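Local atomic coordinates of 2-oxoglutarate carboxylase small subunit (Hydrogenobacter thermophilus, PDB entry 7KCT), a protein that has the ATP-grasp architecture of biotin carboxylase subunits and binds adenosine-5'-diphosphate, bicarbonate ion and magnesium ion. Residues A[247-252]-A[341-346]; A[235-240]-A[302-307]; A[157-162]-A[205-210]. All blocks are in the same frame, centred on the assembly; numbering follows the deposited sequence.

Followed from the N terminus, the chain first closes interaction 3, where residues 157-162 at the end of helix 149-159 meet strand 205-209 across 42 intervening residues, beside the adenine of ADP chain C. Interactions 1 and 2 come later and cross: their segments run 235-240, 247-252, 302-307, 341-346. Interaction 2 joins the end of strand 229-236 to the turn before helix 305-312; interaction 1 pairs strand 244-250 with strand 341-351. These two touch through Arg346 and Glu304 and share ADP chain D. Interaction 3 lies about 26 Å, centre to centre, from interaction 2, and both of them touch ADP chain C.

Interaction 1. Residues A[247-252]-A[341-346]; sequences VEIAPS and YSIECR. With ADP (adenosine-5'-diphosphate), chain D.
Glu248 and Arg346 meet at the ADP end of an antiparallel strand pair, in which strand 244-250 of the ATP-grasp region lies beside strand 341-351 in an antiparallel sheet. This end is polar and tightly bonded. Arg346 NE donates to the syn lone pair of Glu248 OE2 at 2.7 Å, close to the guanidinium plane, and NH2 adds a weak bond to the same oxygen, making a salt bridge on one carboxylate atom. A bend at chi2 (104°) brings the Glu248 carboxylate toward segment 341-346, where its OE1 lies 2.8 Å from Glu344 OE1 and the two carboxylate planes stand 78° apart. Extended from CG to NE, Arg346 carries its outer nitrogens to ADP chain D: NH2 bonds O3A at 2.9 Å and NH1 bonds O1A at 3.1 Å. Glu304 gives NH2 a second salt bridge, so this buried guanidinium is held between carboxylates and phosphates. Along the backbone, Glu248 with Glu344 and Ala250 with Ser342 form hydrogen-bonded pairs, while Val247 with Cys345 and Ile249 with Ile343 are the non-hydrogen-bonded pairs. Val307 packs on Ala250, Ser342 and Glu344 from helix 305-312. The face bearing Val247, Ile249, Ile343 and Cys345 is apolar and in ordinary van der Waals contact, Val247 CG1 lying 4.0 Å from Ile343 CG2; helix 404-417 covers it, with Trp404 against both isoleucines. The looser, more open side is the end farthest from the nucleotide, where Tyr341 is partly exposed whereas its partners here are buried. The proline after a cis peptide bond lies roughly perpendicular to the tyrosine side chain, meeting its ring obliquely, with Pro251 CD 3.9 Å from Tyr341 CD2.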
loop_
_atom_site.group_PDB
_atom_site.type_symbol
_atom_site.label_atom_id
_atom_site.label_comp_id
_atom_site.label_asym_id
_atom_site.label_seq_id
_atom_site.Cartn_x
_atom_site.Cartn_y
_atom_site.Cartn_z
ATOM N N VAL A 247 -18.419 -1.478 4.485
ATOM C CA VAL A 247 -17.652 -2.039 3.394
ATOM C C VAL A 247 -18.049 -1.334 2.110
ATOM O O VAL A 247 -19.230 -1.236 1.778
ATOM C CB VAL A 247 -17.885 -3.554 3.247
ATOM C CG1 VAL A 247 -17.117 -4.049 2.009
ATOM C CG2 VAL A 247 -17.507 -4.325 4.557
ATOM N N GLU A 248 -17.069 -0.946 1.347
ATOM C CA GLU A 248 -17.290 -0.229 0.104
ATOM C C GLU A 248 -16.468 -0.839 -1.009
ATOM O O GLU A 248 -15.305 -1.214 -0.808
ATOM C CB GLU A 248 -16.912 1.265 0.316
ATOM C CG GLU A 248 -17.626 1.941 1.480
ATOM C CD GLU A 248 -16.754 2.153 2.732
ATOM O OE1 GLU A 248 -15.591 1.677 2.803
ATOM O OE2 GLU A 248 -17.242 2.859 3.642
ATOM N N ILE A 249 -17.055 -0.926 -2.213
ATOM C CA ILE A 249 -16.325 -1.465 -3.345
ATOM C C ILE A 249 -16.441 -0.528 -4.540
ATOM O O ILE A 249 -17.423 0.194 -4.704
ATOM C CB ILE A 249 -16.805 -2.882 -3.749
ATOM C CG1 ILE A 249 -18.187 -2.803 -4.378
ATOM C CG2 ILE A 249 -16.939 -3.820 -2.517
ATOM C CD1 ILE A 249 -18.741 -4.124 -4.983
ATOM N N ALA A 250 -15.491 -0.661 -5.453
ATOM C CA ALA A 250 -15.482 0.102 -6.694
ATOM C C ALA A 250 -14.863 -0.758 -7.783
ATOM O O ALA A 250 -13.898 -1.499 -7.516
ATOM C CB ALA A 250 -14.699 1.428 -6.581
ATOM N N PRO A 251 -15.446 -0.757 -9.004
ATOM C CA PRO A 251 -16.764 -0.155 -9.305
ATOM C C PRO A 251 -17.835 -0.992 -8.601
ATOM O O PRO A 251 -17.494 -2.002 -7.996
ATOM C CB PRO A 251 -16.862 -0.244 -10.843
ATOM C CG PRO A 251 -16.015 -1.475 -11.188
ATOM C CD PRO A 251 -14.857 -1.437 -10.167
ATOM N N SER A 252 -19.098 -0.604 -8.676
ATOM C CA SER A 252 -20.173 -1.530 -8.359
ATOM C C SER A 252 -20.065 -2.745 -9.277
ATOM O O SER A 252 -19.497 -2.667 -10.363
ATOM C CB SER A 252 -21.530 -0.855 -8.563
ATOM O OG SER A 252 -21.920 -0.917 -9.951
ATOM N N TYR A 341 -10.696 -3.953 -9.498
ATOM C CA TYR A 341 -11.635 -3.905 -8.396
ATOM C C TYR A 341 -10.898 -3.572 -7.108
ATOM O O TYR A 341 -9.798 -4.064 -6.892
ATOM C CB TYR A 341 -12.336 -5.260 -8.229
ATOM C CG TYR A 341 -13.279 -5.609 -9.335
ATOM C CD1 TYR A 341 -12.836 -6.284 -10.457
ATOM C CD2 TYR A 341 -14.614 -5.241 -9.270
ATOM C CE1 TYR A 341 -13.706 -6.595 -11.487
ATOM C CE2 TYR A 341 -15.490 -5.537 -10.303
ATOM C CZ TYR A 341 -15.029 -6.201 -11.410
ATOM O OH TYR A 341 -15.897 -6.501 -12.435
ATOM N N SER A 342 -11.545 -2.794 -6.249
ATOM C CA SER A 342 -10.999 -2.338 -4.991
ATOM C C SER A 342 -12.073 -2.433 -3.931
ATOM O O SER A 342 -13.246 -2.161 -4.192
ATOM C CB SER A 342 -10.455 -0.909 -5.153
ATOM O OG SER A 342 -10.038 -0.371 -3.909
ATOM N N ILE A 343 -11.668 -2.823 -2.734
ATOM C CA ILE A 343 -12.549 -2.989 -1.601
ATOM C C ILE A 343 -11.909 -2.263 -0.430
ATOM O O ILE A 343 -10.695 -2.374 -0.216
ATOM C CB ILE A 343 -12.756 -4.486 -1.262
ATOM C CG1 ILE A 343 -13.225 -5.299 -2.462
ATOM C CG2 ILE A 343 -13.784 -4.667 -0.174
ATOM C CD1 ILE A 343 -13.334 -6.823 -2.184
ATOM N N GLU A 344 -12.730 -1.559 0.340
ATOM C CA GLU A 344 -12.353 -0.903 1.565
ATOM C C GLU A 344 -13.190 -1.445 2.710
ATOM O O GLU A 344 -14.421 -1.516 2.623
ATOM C CB GLU A 344 -12.530 0.636 1.467
ATOM C CG GLU A 344 -12.498 1.352 2.856
ATOM C CD GLU A 344 -12.563 2.884 2.772
ATOM O OE1 GLU A 344 -13.585 3.531 3.134
ATOM O OE2 GLU A 344 -11.549 3.462 2.369
ATOM N N CYS A 345 -12.534 -1.729 3.822
ATOM C CA CYS A 345 -13.208 -2.117 5.042
ATOM C C CYS A 345 -12.859 -1.116 6.130
ATOM O O CYS A 345 -11.691 -0.759 6.292
ATOM C CB CYS A 345 -12.848 -3.533 5.460
ATOM S SG CYS A 345 -13.356 -4.830 4.320
ATOM N N ARG A 346 -13.878 -0.649 6.844
ATOM C CA ARG A 346 -13.681 0.246 7.974
ATOM C C ARG A 346 -13.373 -0.594 9.185
ATOM O O ARG A 346 -14.169 -1.474 9.550
ATOM C CB ARG A 346 -14.911 1.104 8.227
ATOM C CG ARG A 346 -15.328 1.836 6.982
ATOM C CD ARG A 346 -16.127 3.033 7.354
ATOM N NE ARG A 346 -16.665 3.713 6.183
ATOM C CZ ARG A 346 -17.356 4.831 6.280
ATOM N NH1 ARG A 346 -17.543 5.348 7.493
ATOM N NH2 ARG A 346 -17.884 5.400 5.197
HETATM P PB ADP D . -19.089 9.132 4.405
HETATM O O1B ADP D . -17.845 9.977 4.205
HETATM O O2B ADP D . -19.449 8.013 3.452
HETATM O O3B ADP D . -20.269 9.854 4.973
HETATM P PA ADP D . -19.551 8.419 7.205
HETATM O O1A ADP D . -19.082 7.796 8.476
HETATM O O2A ADP D . -21.000 8.784 6.937
HETATM O O3A ADP D . -18.799 8.028 5.864
HETATM O "O5'" ADP D . -18.944 10.254 7.597
HETATM C "C5'" ADP D . -17.815 10.263 8.569
HETATM C "C4'" ADP D . -17.952 11.254 9.633
HETATM O "O4'" ADP D . -18.725 12.390 9.314
HETATM C "C3'" ADP D . -18.706 10.390 10.799
HETATM O "O3'" ADP D . -18.208 10.752 11.972
HETATM C "C2'" ADP D . -20.162 10.917 10.493
HETATM O "O2'" ADP D . -20.925 10.987 11.605
HETATM C "C1'" ADP D . -19.762 12.390 10.181
HETATM N N9 ADP D . -20.751 13.142 9.304
HETATM C C8 ADP D . -21.311 12.764 8.059
HETATM N N7 ADP D . -22.185 13.680 7.565
HETATM C C5 ADP D . -22.160 14.698 8.493
HETATM C C6 ADP D . -22.859 15.920 8.535
HETATM N N6 ADP D . -23.730 16.268 7.523
HETATM N N1 ADP D . -22.674 16.785 9.586
HETATM C C2 ADP D . -21.801 16.337 10.566
HETATM N N3 ADP D . -21.068 15.198 10.664
HETATM C C4 ADP D . -21.276 14.391 9.580
#

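Interaction 2. Residues A[235-240]-A[302-307]; sequences RDCSIQ and QVEHPV. With ADP (adenosine-5'-diphosphate), chain D; ADP (adenosine-5'-diphosphate), chain C.
Arg235 NH2 donates to Gln302 OE1 at 2.6 Å, linking two parts of the ATP-grasp fold: the end of strand 229-236 and the type I beta turn, Gln302 to His305, that leads into helix 305-312. The amide oxygen lies near the guanidinium plane and the donor lies in the carbonyl plane, although the two flat groups are turned 50° apart. Arg235 bends at chi3 (-84°), which lays its guanidinium across the turn with Glu304 C and His305 CA over one face. Its aliphatic part packs closely too, with CD 3.3 Å from Val307 CG2. Glu304 runs athwart Arg235 and meets it through its methylene: CG is 3.5 Å from Arg235 NE, whereas OE2 of Glu304 is 4.5 Å from that NE, too far for a salt bridge. Each charge has a nearer partner, Glu218 for Arg235 and Lys245 for Glu304. Further outward, Arg235 NH1 is held by Gln220 and Thr308, and Gln302 NE2 bonds to Glu283, a ligand of the magnesium ion. The turn itself is fixed from within, because Gln302 O accepts from both the backbone N and ND1 of His305; the ring nitrogen comes in nearly in line with the carbonyl, at 3.0 Å. Thus shaped, the turn presents Val303 N to O1B of ADP chain D at 2.8 Å. On the other segment the chain turns after Arg235 through an Asx turn, in which Asp236 OD1 accepts from Ser238 N and also from Ser238 OG. The chain then reaches Gln240, whose NE2 bonds back to Cys237 O at 3.1 Å, while its OE1 accepts from O2' of ADP chain C at 2.9 Å.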
loop_
_atom_site.group_PDB
_atom_site.type_symbol
_atom_site.label_atom_id
_atom_site.label_comp_id
_atom_site.label_asym_id
_atom_site.label_seq_id
_atom_site.Cartn_x
_atom_site.Cartn_y
_atom_site.Cartn_z
ATOM N N ARG A 235 -19.309 3.713 -6.657
ATOM C CA ARG A 235 -18.967 2.782 -5.599
ATOM C C ARG A 235 -20.254 2.187 -5.065
ATOM O O ARG A 235 -21.273 2.873 -4.954
ATOM C CB ARG A 235 -18.241 3.482 -4.464
ATOM C CG ARG A 235 -17.050 4.320 -4.907
ATOM C CD ARG A 235 -16.441 4.994 -3.649
ATOM N NE ARG A 235 -17.098 6.242 -3.230
ATOM C CZ ARG A 235 -16.705 7.481 -3.562
ATOM N NH1 ARG A 235 -15.666 7.687 -4.352
ATOM N NH2 ARG A 235 -17.350 8.528 -3.060
ATOM N N ASP A 236 -20.185 0.929 -4.671
ATOM C CA ASP A 236 -21.278 0.267 -3.962
ATOM C C ASP A 236 -20.976 0.235 -2.466
ATOM O O ASP A 236 -20.033 -0.431 -2.026
ATOM C CB ASP A 236 -21.464 -1.139 -4.522
ATOM C CG ASP A 236 -22.691 -1.827 -3.957
ATOM O OD1 ASP A 236 -23.095 -1.484 -2.825
ATOM O OD2 ASP A 236 -23.230 -2.726 -4.641
ATOM N N CYS A 237 -21.781 0.935 -1.688
ATOM C CA CYS A 237 -21.612 1.060 -0.253
ATOM C C CYS A 237 -22.813 0.480 0.492
ATOM O O CYS A 237 -23.199 0.975 1.547
ATOM C CB CYS A 237 -21.370 2.524 0.115
ATOM S SG CYS A 237 -20.091 3.301 -0.933
ATOM N N SER A 238 -23.369 -0.634 -0.003
ATOM C CA SER A 238 -24.616 -1.158 0.563
ATOM C C SER A 238 -24.433 -1.757 1.949
ATOM O O SER A 238 -25.322 -1.629 2.799
ATOM C CB SER A 238 -25.226 -2.203 -0.372
ATOM O OG SER A 238 -25.488 -1.610 -1.616
ATOM N N ILE A 239 -23.305 -2.416 2.210
ATOM C CA ILE A 239 -23.132 -3.081 3.506
ATOM C C ILE A 239 -23.018 -2.042 4.614
ATOM O O ILE A 239 -22.003 -1.338 4.721
ATOM C CB ILE A 239 -21.925 -4.025 3.501
ATOM C CG1 ILE A 239 -22.193 -5.097 2.441
ATOM C CG2 ILE A 239 -21.774 -4.641 4.861
ATOM C CD1 ILE A 239 -21.112 -6.080 2.159
ATOM N N GLN A 240 -24.013 -2.037 5.509
ATOM C CA GLN A 240 -24.197 -0.954 6.447
ATOM C C GLN A 240 -24.686 -1.438 7.798
ATOM O O GLN A 240 -25.301 -2.495 7.929
ATOM C CB GLN A 240 -25.222 0.074 5.923
ATOM C CG GLN A 240 -24.807 0.775 4.683
ATOM C CD GLN A 240 -25.900 1.676 4.122
ATOM O OE1 GLN A 240 -26.838 2.069 4.826
ATOM N NE2 GLN A 240 -25.777 2.001 2.849
ATOM N N GLN A 302 -15.429 12.010 0.855
ATOM C CA GLN A 302 -15.977 10.967 1.713
ATOM C C GLN A 302 -14.901 10.002 2.213
ATOM O O GLN A 302 -13.877 9.789 1.567
ATOM C CB GLN A 302 -17.020 10.154 0.943
ATOM C CG GLN A 302 -18.217 10.918 0.495
ATOM C CD GLN A 302 -19.218 9.996 -0.170
ATOM O OE1 GLN A 302 -18.913 9.365 -1.175
ATOM N NE2 GLN A 302 -20.389 9.866 0.429
ATOM N N VAL A 303 -15.227 9.324 3.314
ATOM C CA VAL A 303 -14.354 8.313 3.904
ATOM C C VAL A 303 -13.808 7.350 2.863
ATOM O O VAL A 303 -12.603 7.063 2.828
ATOM C CB VAL A 303 -15.143 7.563 4.999
ATOM C CG1 VAL A 303 -14.407 6.301 5.504
ATOM C CG2 VAL A 303 -15.401 8.504 6.186
ATOM N N GLU A 304 -14.669 6.882 1.968
ATOM C CA GLU A 304 -14.385 5.778 1.075
ATOM C C GLU A 304 -13.797 6.201 -0.267
ATOM O O GLU A 304 -13.705 5.362 -1.193
ATOM C CB GLU A 304 -15.684 4.962 0.877
ATOM C CG GLU A 304 -16.876 5.750 0.229
ATOM C CD GLU A 304 -17.870 6.437 1.211
ATOM O OE1 GLU A 304 -17.545 6.721 2.381
ATOM O OE2 GLU A 304 -19.040 6.689 0.808
ATOM N N HIS A 305 -13.327 7.444 -0.385
ATOM C CA HIS A 305 -12.706 7.871 -1.638
ATOM C C HIS A 305 -11.540 7.001 -2.093
ATOM O O HIS A 305 -11.267 6.990 -3.308
ATOM C CB HIS A 305 -12.251 9.345 -1.557
ATOM C CG HIS A 305 -11.008 9.565 -0.753
ATOM N ND1 HIS A 305 -11.060 9.853 0.592
ATOM C CD2 HIS A 305 -9.694 9.580 -1.089
ATOM C CE1 HIS A 305 -9.825 9.991 1.062
ATOM N NE2 HIS A 305 -8.976 9.816 0.066
ATOM N N PRO A 306 -10.795 6.304 -1.227
ATOM C CA PRO A 306 -9.654 5.529 -1.748
ATOM C C PRO A 306 -10.032 4.426 -2.722
ATOM O O PRO A 306 -9.253 4.190 -3.653
ATOM C CB PRO A 306 -8.984 4.982 -0.470
ATOM C CG PRO A 306 -9.285 6.049 0.555
ATOM C CD PRO A 306 -10.742 6.422 0.247
ATOM N N VAL A 307 -11.196 3.773 -2.615
ATOM C CA VAL A 307 -11.461 2.705 -3.583
ATOM C C VAL A 307 -11.510 3.277 -4.992
ATOM O O VAL A 307 -11.079 2.637 -5.957
ATOM C CB VAL A 307 -12.754 1.917 -3.260
ATOM C CG1 VAL A 307 -12.621 1.164 -1.928
ATOM C CG2 VAL A 307 -14.022 2.766 -3.303
HETATM P PB ADP D . -19.089 9.132 4.405
HETATM O O1B ADP D . -17.845 9.977 4.205
HETATM O O2B ADP D . -19.449 8.013 3.452
HETATM O O3B ADP D . -20.269 9.854 4.973
HETATM P PA ADP D . -19.551 8.419 7.205
HETATM O O1A ADP D . -19.082 7.796 8.476
HETATM O O2A ADP D . -21.000 8.784 6.937
HETATM O O3A ADP D . -18.799 8.028 5.864
HETATM O "O5'" ADP D . -18.944 10.254 7.597
HETATM C "C5'" ADP D . -17.815 10.263 8.569
HETATM C "C4'" ADP D . -17.952 11.254 9.633
HETATM O "O4'" ADP D . -18.725 12.390 9.314
HETATM C "C3'" ADP D . -18.706 10.390 10.799
HETATM O "O3'" ADP D . -18.208 10.752 11.972
HETATM C "C2'" ADP D . -20.162 10.917 10.493
HETATM O "O2'" ADP D . -20.925 10.987 11.605
HETATM C "C1'" ADP D . -19.762 12.390 10.181
HETATM N N9 ADP D . -20.751 13.142 9.304
HETATM C C8 ADP D . -21.311 12.764 8.059
HETATM N N7 ADP D . -22.185 13.680 7.565
HETATM C C5 ADP D . -22.160 14.698 8.493
HETATM C C6 ADP D . -22.859 15.920 8.535
HETATM N N6 ADP D . -23.730 16.268 7.523
HETATM N N1 ADP D . -22.674 16.785 9.586
HETATM C C2 ADP D . -21.801 16.337 10.566
HETATM N N3 ADP D . -21.068 15.198 10.664
HETATM C C4 ADP D . -21.276 14.391 9.580
HETATM P PB ADP C . -27.377 10.090 5.536
HETATM O O1B ADP C . -27.473 9.886 7.007
HETATM O O2B ADP C . -26.462 9.360 4.586
HETATM O O3B ADP C . -27.620 11.516 5.082
HETATM P PA ADP C . -28.953 9.104 3.427
HETATM O O1A ADP C . -27.850 8.877 2.456
HETATM O O2A ADP C . -30.274 9.614 2.873
HETATM O O3A ADP C . -28.982 9.438 4.956
HETATM O "O5'" ADP C . -29.521 7.316 3.461
HETATM C "C5'" ADP C . -29.002 6.549 4.608
HETATM C "C4'" ADP C . -29.062 5.148 4.145
HETATM O "O4'" ADP C . -30.447 4.787 4.356
HETATM C "C3'" ADP C . -28.769 5.000 2.699
HETATM O "O3'" ADP C . -27.409 4.595 2.500
HETATM C "C2'" ADP C . -29.640 3.777 2.422
HETATM O "O2'" ADP C . -29.076 2.548 3.020
HETATM C "C1'" ADP C . -30.880 4.025 3.232
HETATM N N9 ADP C . -31.904 4.761 2.452
HETATM C C8 ADP C . -32.013 6.134 2.193
HETATM N N7 ADP C . -33.122 6.408 1.457
HETATM C C5 ADP C . -33.712 5.167 1.213
HETATM C C6 ADP C . -34.880 4.783 0.506
HETATM N N6 ADP C . -35.641 5.728 -0.109
HETATM N N1 ADP C . -35.232 3.478 0.386
HETATM C C2 ADP C . -34.420 2.615 1.042
HETATM N N3 ADP C . -33.301 2.828 1.755
HETATM C C4 ADP C . -32.970 4.143 1.825
#

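Interaction 3. Residues A[157-162]-A[205-210]; sequences KEIGYP and LLLEKY. With ADP (adenosine-5'-diphosphate), chain C.
The Tyr210 ring meets Pro162 at its edge: Pro162 CG lies near the ring plane, 3.9 Å from Tyr210 CD2. From across the ring, C2 of the adenine of ADP chain C approaches obliquely, 3.4 Å from Tyr210 CE1. Tyr210 CG is anti to the backbone N (chi1 180°), which turns the ring away from the 157-162 backbone and toward the nucleotide. The adenine edge is read by the two preceding residues: N6 donates almost straight to Glu208 OE2 at 2.7 Å and also to Lys209 O at 3.1 Å. Lys166 and Lys128 form salt bridges with the Glu208 carboxylate, one at each oxygen. This is the adenine end of the ATP-grasp nucleotide site, where strand 205-209 forms an outer strand of a three-stranded antiparallel sheet and the residues following helix 149-159 lie beside the end of this strand. Lys209 clasps that loop. A bend at chi2 (66°) brings its NZ between carbonyls, bonded to Gly160 O at 2.8 Å from well above the carbonyl plane, and to Pro162 O at 2.8 Å. The latter oxygen also accepts from Tyr210 N, again from above its plane. Gly160 leaves the helix with positive phi and a cis peptide bond precedes Pro162; along this bend the carbonyls of Gly160 and Pro162 both face the ammonium group. On the helix side of the lysine chain, the side chains of Ile159 and Lys209 lie alongside, running opposite ways, with Ile159 CG2 3.8 Å from Lys209 CB, and Ile159 CG1 packs more loosely against Leu207 CD2.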
loop_
_atom_site.group_PDB
_atom_site.type_symbol
_atom_site.label_atom_id
_atom_site.label_comp_id
_atom_site.label_asym_id
_atom_site.label_seq_id
_atom_site.Cartn_x
_atom_site.Cartn_y
_atom_site.Cartn_z
ATOM N N LYS A 157 -50.281 7.535 2.027
ATOM C CA LYS A 157 -51.280 6.794 1.262
ATOM C C LYS A 157 -51.098 7.015 -0.226
ATOM O O LYS A 157 -51.382 6.121 -1.030
ATOM C CB LYS A 157 -52.696 7.208 1.692
ATOM N N GLU A 158 -50.689 8.208 -0.622
ATOM C CA GLU A 158 -50.469 8.532 -2.018
ATOM C C GLU A 158 -49.308 7.798 -2.628
ATOM O O GLU A 158 -49.428 7.228 -3.682
ATOM C CB GLU A 158 -50.174 10.010 -2.182
ATOM C CG GLU A 158 -51.367 10.911 -2.388
ATOM C CD GLU A 158 -51.016 12.382 -2.243
ATOM O OE1 GLU A 158 -51.561 13.046 -1.353
ATOM O OE2 GLU A 158 -50.187 12.874 -3.006
ATOM N N ILE A 159 -48.167 7.857 -1.973
ATOM C CA ILE A 159 -46.973 7.205 -2.457
ATOM C C ILE A 159 -47.095 5.696 -2.384
ATOM O O ILE A 159 -46.656 4.980 -3.246
ATOM C CB ILE A 159 -45.773 7.555 -1.572
ATOM C CG1 ILE A 159 -45.486 9.042 -1.581
ATOM C CG2 ILE A 159 -44.561 6.779 -2.022
ATOM C CD1 ILE A 159 -45.222 9.631 -2.940
ATOM N N GLY A 160 -47.705 5.253 -1.314
ATOM C CA GLY A 160 -47.874 3.853 -1.048
ATOM C C GLY A 160 -46.864 3.309 -0.035
ATOM O O GLY A 160 -45.686 3.520 -0.192
ATOM N N TYR A 161 -47.309 2.605 0.989
ATOM C CA TYR A 161 -46.395 1.963 1.927
ATOM C C TYR A 161 -45.666 0.798 1.250
ATOM O O TYR A 161 -46.174 0.197 0.286
ATOM C CB TYR A 161 -47.136 1.472 3.164
ATOM C CG TYR A 161 -47.668 2.584 4.044
ATOM C CD1 TYR A 161 -48.853 3.240 3.717
ATOM C CD2 TYR A 161 -46.995 2.995 5.181
ATOM C CE1 TYR A 161 -49.361 4.267 4.523
ATOM C CE2 TYR A 161 -47.485 4.032 5.978
ATOM C CZ TYR A 161 -48.673 4.651 5.640
ATOM O OH TYR A 161 -49.149 5.665 6.418
ATOM N N PRO A 162 -44.448 0.470 1.714
ATOM C CA PRO A 162 -43.739 1.152 2.812
ATOM C C PRO A 162 -43.123 2.506 2.413
ATOM O O PRO A 162 -42.868 2.711 1.240
ATOM C CB PRO A 162 -42.644 0.153 3.192
ATOM C CG PRO A 162 -42.342 -0.586 1.907
ATOM C CD PRO A 162 -43.702 -0.698 1.201
ATOM N N LEU A 205 -38.692 16.966 8.469
ATOM C CA LEU A 205 -38.631 15.650 7.854
ATOM C C LEU A 205 -39.163 15.715 6.426
ATOM O O LEU A 205 -39.987 16.568 6.093
ATOM C CB LEU A 205 -39.443 14.633 8.665
ATOM C CG LEU A 205 -39.142 14.584 10.170
ATOM C CD1 LEU A 205 -40.140 13.700 10.893
ATOM C CD2 LEU A 205 -37.763 14.113 10.418
ATOM N N LEU A 206 -38.632 14.846 5.576
ATOM C CA LEU A 206 -39.242 14.509 4.305
ATOM C C LEU A 206 -39.676 13.044 4.345
ATOM O O LEU A 206 -39.254 12.253 5.200
ATOM C CB LEU A 206 -38.286 14.779 3.139
ATOM C CG LEU A 206 -36.998 13.973 2.970
ATOM C CD1 LEU A 206 -37.329 12.588 2.413
ATOM C CD2 LEU A 206 -36.040 14.673 2.055
ATOM N N LEU A 207 -40.487 12.681 3.366
ATOM C CA LEU A 207 -41.009 11.332 3.240
ATOM C C LEU A 207 -40.699 10.855 1.842
ATOM O O LEU A 207 -40.906 11.605 0.886
ATOM C CB LEU A 207 -42.518 11.317 3.499
ATOM C CG LEU A 207 -43.249 9.977 3.556
ATOM C CD1 LEU A 207 -44.644 10.185 4.180
ATOM C CD2 LEU A 207 -43.376 9.391 2.201
ATOM N N GLU A 208 -40.191 9.627 1.713
ATOM C CA GLU A 208 -40.060 9.040 0.401
ATOM C C GLU A 208 -40.424 7.559 0.416
ATOM O O GLU A 208 -40.576 6.941 1.458
ATOM C CB GLU A 208 -38.644 9.257 -0.178
ATOM C CG GLU A 208 -37.474 8.826 0.669
ATOM C CD GLU A 208 -36.116 9.195 0.013
ATOM O OE1 GLU A 208 -35.989 10.317 -0.534
ATOM O OE2 GLU A 208 -35.165 8.385 0.062
ATOM N N LYS A 209 -40.631 7.032 -0.781
ATOM C CA LYS A 209 -40.934 5.625 -0.956
ATOM C C LYS A 209 -39.796 4.818 -0.366
ATOM O O LYS A 209 -38.623 5.072 -0.663
ATOM C CB LYS A 209 -41.090 5.316 -2.437
ATOM C CG LYS A 209 -41.355 3.867 -2.769
ATOM C CD LYS A 209 -42.699 3.432 -2.241
ATOM C CE LYS A 209 -42.717 1.940 -1.959
ATOM N NZ LYS A 209 -43.847 1.587 -1.078
ATOM N N TYR A 210 -40.123 3.880 0.506
ATOM C CA TYR A 210 -39.092 2.955 0.947
ATOM C C TYR A 210 -38.839 1.923 -0.142
ATOM O O TYR A 210 -39.737 1.133 -0.478
ATOM C CB TYR A 210 -39.467 2.254 2.234
ATOM C CG TYR A 210 -38.362 1.307 2.635
ATOM C CD1 TYR A 210 -37.139 1.797 3.133
ATOM C CD2 TYR A 210 -38.503 -0.067 2.475
ATOM C CE1 TYR A 210 -36.099 0.922 3.508
ATOM C CE2 TYR A 210 -37.477 -0.950 2.852
ATOM C CZ TYR A 210 -36.280 -0.450 3.365
ATOM O OH TYR A 210 -35.299 -1.358 3.704
HETATM P PB ADP C . -27.377 10.090 5.536
HETATM O O1B ADP C . -27.473 9.886 7.007
HETATM O O2B ADP C . -26.462 9.360 4.586
HETATM O O3B ADP C . -27.620 11.516 5.082
HETATM P PA ADP C . -28.953 9.104 3.427
HETATM O O1A ADP C . -27.850 8.877 2.456
HETATM O O2A ADP C . -30.274 9.614 2.873
HETATM O O3A ADP C . -28.982 9.438 4.956
HETATM O "O5'" ADP C . -29.521 7.316 3.461
HETATM C "C5'" ADP C . -29.002 6.549 4.608
HETATM C "C4'" ADP C . -29.062 5.148 4.145
HETATM O "O4'" ADP C . -30.447 4.787 4.356
HETATM C "C3'" ADP C . -28.769 5.000 2.699
HETATM O "O3'" ADP C . -27.409 4.595 2.500
HETATM C "C2'" ADP C . -29.640 3.777 2.422
HETATM O "O2'" ADP C . -29.076 2.548 3.020
HETATM C "C1'" ADP C . -30.880 4.025 3.232
HETATM N N9 ADP C . -31.904 4.761 2.452
HETATM C C8 ADP C . -32.013 6.134 2.193
HETATM N N7 ADP C . -33.122 6.408 1.457
HETATM C C5 ADP C . -33.712 5.167 1.213
HETATM C C6 ADP C . -34.880 4.783 0.506
HETATM N N6 ADP C . -35.641 5.728 -0.109
HETATM N N1 ADP C . -35.232 3.478 0.386
HETATM C C2 ADP C . -34.420 2.615 1.042
HETATM N N3 ADP C . -33.301 2.828 1.755
HETATM C C4 ADP C . -32.970 4.143 1.825
#